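Local coordinates for protein haloacid dehalogenase-like hydrolase (Klebsiella pneumoniae subsp. pneumoniae, PDB 3PGV) that is a HAD-superfamily hydrolase of the Cof family that binds a calcium ion and probably acts as a magnesium-dependent phosphatase, at residues N101-R115 with Y153-V166. Numbering follows the deposited sequence.
Sequences NLDRDIAADLFEIVR and YEPGELDPQGISKV. With EDO (1,2-ethanediol), chain H.
L102 N donates a backbone hydrogen bond to I163 O (2.9 Å), and from there residues 104-115 run antiparallel to the loop from Y153 to G162. A water also bridges L102 O, P160 O and I163 N. The F111 ring fills the middle. L158 CD2 sits over the centre of one face, 3.8 Å from the ring centroid, a CH-pi contact. I163 CD1 meets the ring edge at CZ, and V166 CG2 reaches the CE1 edge. L102 CD1 and L110 CB also pack on V166 CG2. P160 lies against A107 and A108, and its CG covers one face of the R104 guanidinium. R104 gets there with its chain extended from CG to NE. Water 3 links R104 NH2 to D159 OD1 and Q161 OE1; D159 OD2 pairs with R126. At the far end Y153 OH donates to a lone pair of F111 O, in its carbonyl plane (2.7 Å). R115, bent at chi2 and chi3 (106° and -140°), lays its guanidinium on P155 CD and sends NH2 to Y153 O (2.6 Å). Its NH1 forms a salt bridge with E112 OE2 (3.0 Å). The contact joins helix 104-110 to strand 163-169 of the six-stranded sheet of the Cof-type cap domain and to the loop that leads into it. Its apolar centre is flanked by polar ends, where R115 probably offsets the charge of E112 and is tied to the Y153 backbone.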
loop_
_atom_site.group_PDB
_atom_site.type_symbol
_atom_site.label_atom_id
_atom_site.label_comp_id
_atom_site.label_asym_id
_atom_site.label_seq_id
_atom_site.Cartn_x
_atom_site.Cartn_y
_atom_site.Cartn_z
ATOM N N ASN A 101 3.501 12.840 6.037
ATOM C CA ASN A 101 2.211 13.350 5.608
ATOM C C ASN A 101 2.284 14.271 4.415
ATOM O O ASN A 101 3.355 14.738 4.052
ATOM C CB ASN A 101 1.512 14.051 6.791
ATOM C CG ASN A 101 1.241 13.136 7.935
ATOM O OD1 ASN A 101 0.777 12.012 7.761
ATOM N ND2 ASN A 101 1.509 13.600 9.133
ATOM N N LEU A 102 1.125 14.538 3.802
ATOM C CA LEU A 102 0.992 15.498 2.700
ATOM C C LEU A 102 1.219 16.913 3.208
ATOM O O LEU A 102 0.811 17.231 4.343
ATOM C CB LEU A 102 -0.418 15.397 2.107
ATOM C CG LEU A 102 -0.629 14.298 1.084
ATOM C CD1 LEU A 102 -2.097 13.861 1.050
ATOM C CD2 LEU A 102 -0.159 14.755 -0.317
ATOM N N ASP A 103 1.822 17.791 2.364
ATOM C CA ASP A 103 1.972 19.212 2.717
ATOM C C ASP A 103 0.586 19.825 2.952
ATOM O O ASP A 103 -0.388 19.451 2.261
ATOM C CB ASP A 103 2.728 19.980 1.619
ATOM C CG ASP A 103 4.228 19.709 1.580
ATOM O OD1 ASP A 103 4.716 18.921 2.435
ATOM O OD2 ASP A 103 4.925 20.320 0.723
ATOM N N ARG A 104 0.473 20.692 3.978
ATOM C CA ARG A 104 -0.805 21.271 4.420
ATOM C C ARG A 104 -1.610 21.906 3.275
ATOM O O ARG A 104 -2.808 21.668 3.165
ATOM C CB ARG A 104 -0.569 22.286 5.543
ATOM C CG ARG A 104 -1.806 22.587 6.363
ATOM C CD ARG A 104 -1.549 23.694 7.375
ATOM N NE ARG A 104 -2.730 23.959 8.201
ATOM C CZ ARG A 104 -3.736 24.744 7.826
ATOM N NH1 ARG A 104 -3.726 25.327 6.625
ATOM N NH2 ARG A 104 -4.779 24.918 8.626
ATOM N N ASP A 105 -0.955 22.722 2.444
ATOM C CA ASP A 105 -1.622 23.414 1.339
ATOM C C ASP A 105 -2.187 22.423 0.324
ATOM O O ASP A 105 -3.277 22.646 -0.203
ATOM C CB ASP A 105 -0.660 24.408 0.653
ATOM C CG ASP A 105 0.558 23.750 0.037
ATOM O OD1 ASP A 105 1.202 22.931 0.728
ATOM O OD2 ASP A 105 0.848 24.025 -1.142
ATOM N N ILE A 106 -1.455 21.304 0.073
ATOM C CA ILE A 106 -1.884 20.282 -0.880
ATOM C C ILE A 106 -3.068 19.485 -0.311
ATOM O O ILE A 106 -4.073 19.293 -1.002
ATOM C CB ILE A 106 -0.704 19.365 -1.302
ATOM C CG1 ILE A 106 0.461 20.190 -1.900
ATOM C CG2 ILE A 106 -1.179 18.256 -2.277
ATOM C CD1 ILE A 106 1.599 19.349 -2.458
ATOM N N ALA A 107 -2.975 19.084 0.971
ATOM C CA ALA A 107 -4.065 18.384 1.644
ATOM C C ALA A 107 -5.364 19.243 1.625
ATOM O O ALA A 107 -6.414 18.752 1.224
ATOM C CB ALA A 107 -3.672 18.048 3.072
ATOM N N ALA A 108 -5.249 20.539 1.941
ATOM C CA ALA A 108 -6.398 21.454 1.939
ATOM C C ALA A 108 -7.088 21.496 0.584
ATOM O O ALA A 108 -8.325 21.446 0.525
ATOM C CB ALA A 108 -5.959 22.850 2.352
ATOM N N ASP A 109 -6.290 21.534 -0.523
ATOM C CA ASP A 109 -6.828 21.543 -1.886
ATOM C C ASP A 109 -7.430 20.201 -2.263
ATOM O O ASP A 109 -8.496 20.163 -2.863
ATOM C CB ASP A 109 -5.747 21.959 -2.905
ATOM C CG ASP A 109 -5.319 23.423 -2.791
ATOM O OD1 ASP A 109 -6.119 24.240 -2.275
ATOM O OD2 ASP A 109 -4.206 23.754 -3.258
ATOM N N LEU A 110 -6.756 19.092 -1.899
ATOM C CA LEU A 110 -7.240 17.730 -2.179
ATOM C C LEU A 110 -8.581 17.461 -1.533
ATOM O O LEU A 110 -9.394 16.713 -2.088
ATOM C CB LEU A 110 -6.218 16.681 -1.708
ATOM C CG LEU A 110 -4.944 16.557 -2.557
ATOM C CD1 LEU A 110 -3.929 15.654 -1.875
ATOM C CD2 LEU A 110 -5.262 16.036 -3.957
ATOM N N PHE A 111 -8.839 18.092 -0.356
ATOM C CA PHE A 111 -10.110 17.926 0.374
ATOM C C PHE A 111 -11.313 18.390 -0.450
ATOM O O PHE A 111 -12.427 17.916 -0.225
ATOM C CB PHE A 111 -10.079 18.713 1.686
ATOM C CG PHE A 111 -9.137 18.217 2.754
ATOM C CD1 PHE A 111 -8.499 16.987 2.629
ATOM C CD2 PHE A 111 -8.953 18.936 3.930
ATOM C CE1 PHE A 111 -7.625 16.530 3.620
ATOM C CE2 PHE A 111 -8.086 18.474 4.924
ATOM C CZ PHE A 111 -7.431 17.269 4.763
ATOM N N GLU A 112 -11.093 19.341 -1.387
ATOM C CA GLU A 112 -12.167 20.038 -2.083
ATOM C C GLU A 112 -12.045 20.012 -3.602
ATOM O O GLU A 112 -12.931 20.518 -4.282
ATOM C CB GLU A 112 -12.235 21.506 -1.582
ATOM C CG GLU A 112 -12.573 21.630 -0.095
ATOM C CD GLU A 112 -13.883 20.953 0.291
ATOM O OE1 GLU A 112 -14.890 21.158 -0.425
ATOM O OE2 GLU A 112 -13.898 20.213 1.300
ATOM N N ILE A 113 -10.941 19.448 -4.145
ATOM C CA ILE A 113 -10.671 19.490 -5.590
ATOM C C ILE A 113 -11.841 18.971 -6.450
ATOM O O ILE A 113 -12.138 19.556 -7.500
ATOM C CB ILE A 113 -9.289 18.852 -5.961
ATOM C CG1 ILE A 113 -8.870 19.229 -7.408
ATOM C CG2 ILE A 113 -9.278 17.326 -5.733
ATOM C CD1 ILE A 113 -7.383 18.864 -7.806
ATOM N N VAL A 114 -12.543 17.919 -5.979
ATOM C CA VAL A 114 -13.680 17.352 -6.722
ATOM C C VAL A 114 -14.916 17.232 -5.837
ATOM O O VAL A 114 -15.650 16.257 -5.935
ATOM C CB VAL A 114 -13.321 16.008 -7.418
ATOM C CG1 VAL A 114 -12.469 16.246 -8.657
ATOM C CG2 VAL A 114 -12.621 15.059 -6.452
ATOM N N ARG A 115 -15.167 18.255 -4.989
ATOM C CA ARG A 115 -16.320 18.260 -4.096
ATOM C C ARG A 115 -17.633 18.112 -4.866
ATOM O O ARG A 115 -18.537 17.392 -4.421
ATOM C CB ARG A 115 -16.355 19.547 -3.272
ATOM C CG ARG A 115 -17.498 19.582 -2.267
ATOM C CD ARG A 115 -16.962 19.378 -0.900
ATOM N NE ARG A 115 -17.804 18.525 -0.092
ATOM C CZ ARG A 115 -17.457 18.085 1.106
ATOM N NH1 ARG A 115 -16.281 18.416 1.627
ATOM N NH2 ARG A 115 -18.277 17.303 1.795
ATOM N N TYR A 153 -17.327 15.035 6.287
ATOM C CA TYR A 153 -16.811 16.395 6.459
ATOM C C TYR A 153 -17.385 17.350 5.421
ATOM O O TYR A 153 -17.539 16.981 4.260
ATOM C CB TYR A 153 -15.252 16.427 6.475
ATOM C CG TYR A 153 -14.613 16.246 5.115
ATOM C CD1 TYR A 153 -14.306 14.978 4.631
ATOM C CD2 TYR A 153 -14.245 17.344 4.343
ATOM C CE1 TYR A 153 -13.673 14.806 3.399
ATOM C CE2 TYR A 153 -13.636 17.184 3.099
ATOM C CZ TYR A 153 -13.366 15.910 2.624
ATOM O OH TYR A 153 -12.787 15.746 1.391
ATOM N N GLU A 154 -17.757 18.549 5.852
ATOM C CA GLU A 154 -18.266 19.579 4.968
ATOM C C GLU A 154 -17.125 20.520 4.571
ATOM O O GLU A 154 -16.089 20.533 5.238
ATOM C CB GLU A 154 -19.412 20.349 5.646
ATOM C CG GLU A 154 -20.704 19.532 5.765
ATOM C CD GLU A 154 -21.315 19.104 4.438
ATOM O OE1 GLU A 154 -21.679 19.992 3.633
ATOM O OE2 GLU A 154 -21.450 17.877 4.215
ATOM N N PRO A 155 -17.230 21.238 3.425
ATOM C CA PRO A 155 -16.111 22.104 3.012
ATOM C C PRO A 155 -15.572 22.975 4.139
ATOM O O PRO A 155 -16.340 23.634 4.833
ATOM C CB PRO A 155 -16.710 22.938 1.879
ATOM C CG PRO A 155 -17.784 22.072 1.305
ATOM C CD PRO A 155 -18.352 21.289 2.455
ATOM N N GLY A 156 -14.260 22.863 4.384
ATOM C CA GLY A 156 -13.551 23.671 5.371
ATOM C C GLY A 156 -13.558 23.137 6.790
ATOM O O GLY A 156 -12.839 23.659 7.646
ATOM N N GLU A 157 -14.376 22.113 7.076
ATOM C CA GLU A 157 -14.446 21.611 8.442
ATOM C C GLU A 157 -13.423 20.477 8.765
ATOM O O GLU A 157 -13.452 19.927 9.867
ATOM C CB GLU A 157 -15.909 21.254 8.851
ATOM C CG GLU A 157 -16.380 19.861 8.481
ATOM C CD GLU A 157 -17.828 19.578 8.860
ATOM O OE1 GLU A 157 -18.590 20.550 9.082
ATOM O OE2 GLU A 157 -18.217 18.387 8.860
ATOM N N LEU A 158 -12.489 20.180 7.835
ATOM C CA LEU A 158 -11.465 19.153 8.100
ATOM C C LEU A 158 -10.050 19.762 8.181
ATOM O O LEU A 158 -9.640 20.490 7.276
ATOM C CB LEU A 158 -11.523 18.021 7.043
ATOM C CG LEU A 158 -10.516 16.864 7.222
ATOM C CD1 LEU A 158 -10.697 16.172 8.554
ATOM C CD2 LEU A 158 -10.625 15.868 6.087
ATOM N N ASP A 159 -9.305 19.447 9.270
ATOM C CA ASP A 159 -7.947 19.949 9.476
ATOM C C ASP A 159 -6.958 19.320 8.486
ATOM O O ASP A 159 -6.832 18.083 8.430
ATOM C CB ASP A 159 -7.479 19.708 10.919
ATOM C CG ASP A 159 -6.128 20.333 11.211
ATOM O OD1 ASP A 159 -6.039 21.569 11.211
ATOM O OD2 ASP A 159 -5.165 19.582 11.404
ATOM N N PRO A 160 -6.181 20.165 7.741
ATOM C CA PRO A 160 -5.275 19.606 6.720
ATOM C C PRO A 160 -3.924 19.118 7.250
ATOM O O PRO A 160 -3.023 18.846 6.454
ATOM C CB PRO A 160 -5.143 20.738 5.700
ATOM C CG PRO A 160 -5.424 21.978 6.460
ATOM C CD PRO A 160 -6.235 21.643 7.675
ATOM N N GLN A 161 -3.817 18.889 8.562
ATOM C CA GLN A 161 -2.597 18.318 9.123
ATOM C C GLN A 161 -2.785 16.867 9.566
ATOM O O GLN A 161 -3.898 16.469 9.896
ATOM C CB GLN A 161 -2.038 19.197 10.250
ATOM C CG GLN A 161 -1.415 20.487 9.703
ATOM C CD GLN A 161 -0.816 21.356 10.757
ATOM O OE1 GLN A 161 -0.861 22.581 10.670
ATOM N NE2 GLN A 161 -0.188 20.750 11.748
ATOM N N GLY A 162 -1.713 16.064 9.449
ATOM C CA GLY A 162 -1.723 14.647 9.795
ATOM C C GLY A 162 -2.305 13.781 8.695
ATOM O O GLY A 162 -2.769 12.666 8.953
ATOM N N ILE A 163 -2.263 14.269 7.450
ATOM C CA ILE A 163 -2.879 13.546 6.324
ATOM C C ILE A 163 -1.902 12.557 5.693
ATOM O O ILE A 163 -1.011 12.966 4.970
ATOM C CB ILE A 163 -3.466 14.540 5.271
ATOM C CG1 ILE A 163 -4.302 15.690 5.944
ATOM C CG2 ILE A 163 -4.255 13.807 4.181
ATOM C CD1 ILE A 163 -5.455 15.228 6.832
ATOM N N SER A 164 -2.073 11.250 5.970
ATOM C CA SER A 164 -1.209 10.221 5.377
ATOM C C SER A 164 -1.530 10.033 3.893
ATOM O O SER A 164 -0.627 9.816 3.090
ATOM C CB SER A 164 -1.341 8.901 6.136
ATOM O OG SER A 164 -2.694 8.494 6.231
ATOM N N LYS A 165 -2.815 10.147 3.524
ATOM C CA LYS A 165 -3.231 10.071 2.131
ATOM C C LYS A 165 -4.645 10.566 1.897
ATOM O O LYS A 165 -5.467 10.565 2.806
ATOM C CB LYS A 165 -3.056 8.649 1.556
ATOM C CG LYS A 165 -4.020 7.625 2.098
ATOM C CD LYS A 165 -3.872 6.318 1.342
ATOM C CE LYS A 165 -4.963 5.347 1.670
ATOM N NZ LYS A 165 -4.826 4.091 0.913
ATOM N N VAL A 166 -4.913 11.012 0.668
ATOM C CA VAL A 166 -6.251 11.322 0.191
ATOM C C VAL A 166 -6.522 10.375 -0.977
ATOM O O VAL A 166 -5.622 10.142 -1.792
ATOM C CB VAL A 166 -6.399 12.819 -0.241
ATOM C CG1 VAL A 166 -7.796 13.085 -0.838
ATOM C CG2 VAL A 166 -6.116 13.760 0.925
HETATM C C1 EDO H . 6.820 16.845 -0.367
HETATM O O1 EDO H . 6.106 16.481 0.818
HETATM C C2 EDO H . 7.131 18.347 -0.360
HETATM O O2 EDO H . 8.012 18.689 0.733
HETATM O O HOH W 1 1.380 16.908 9.314
HETATM O O HOH W 2 -1.141 16.975 6.203
HETATM O O HOH W 3 -3.937 23.137 10.583
HETATM O O HOH W 4 -12.415 21.064 3.406
#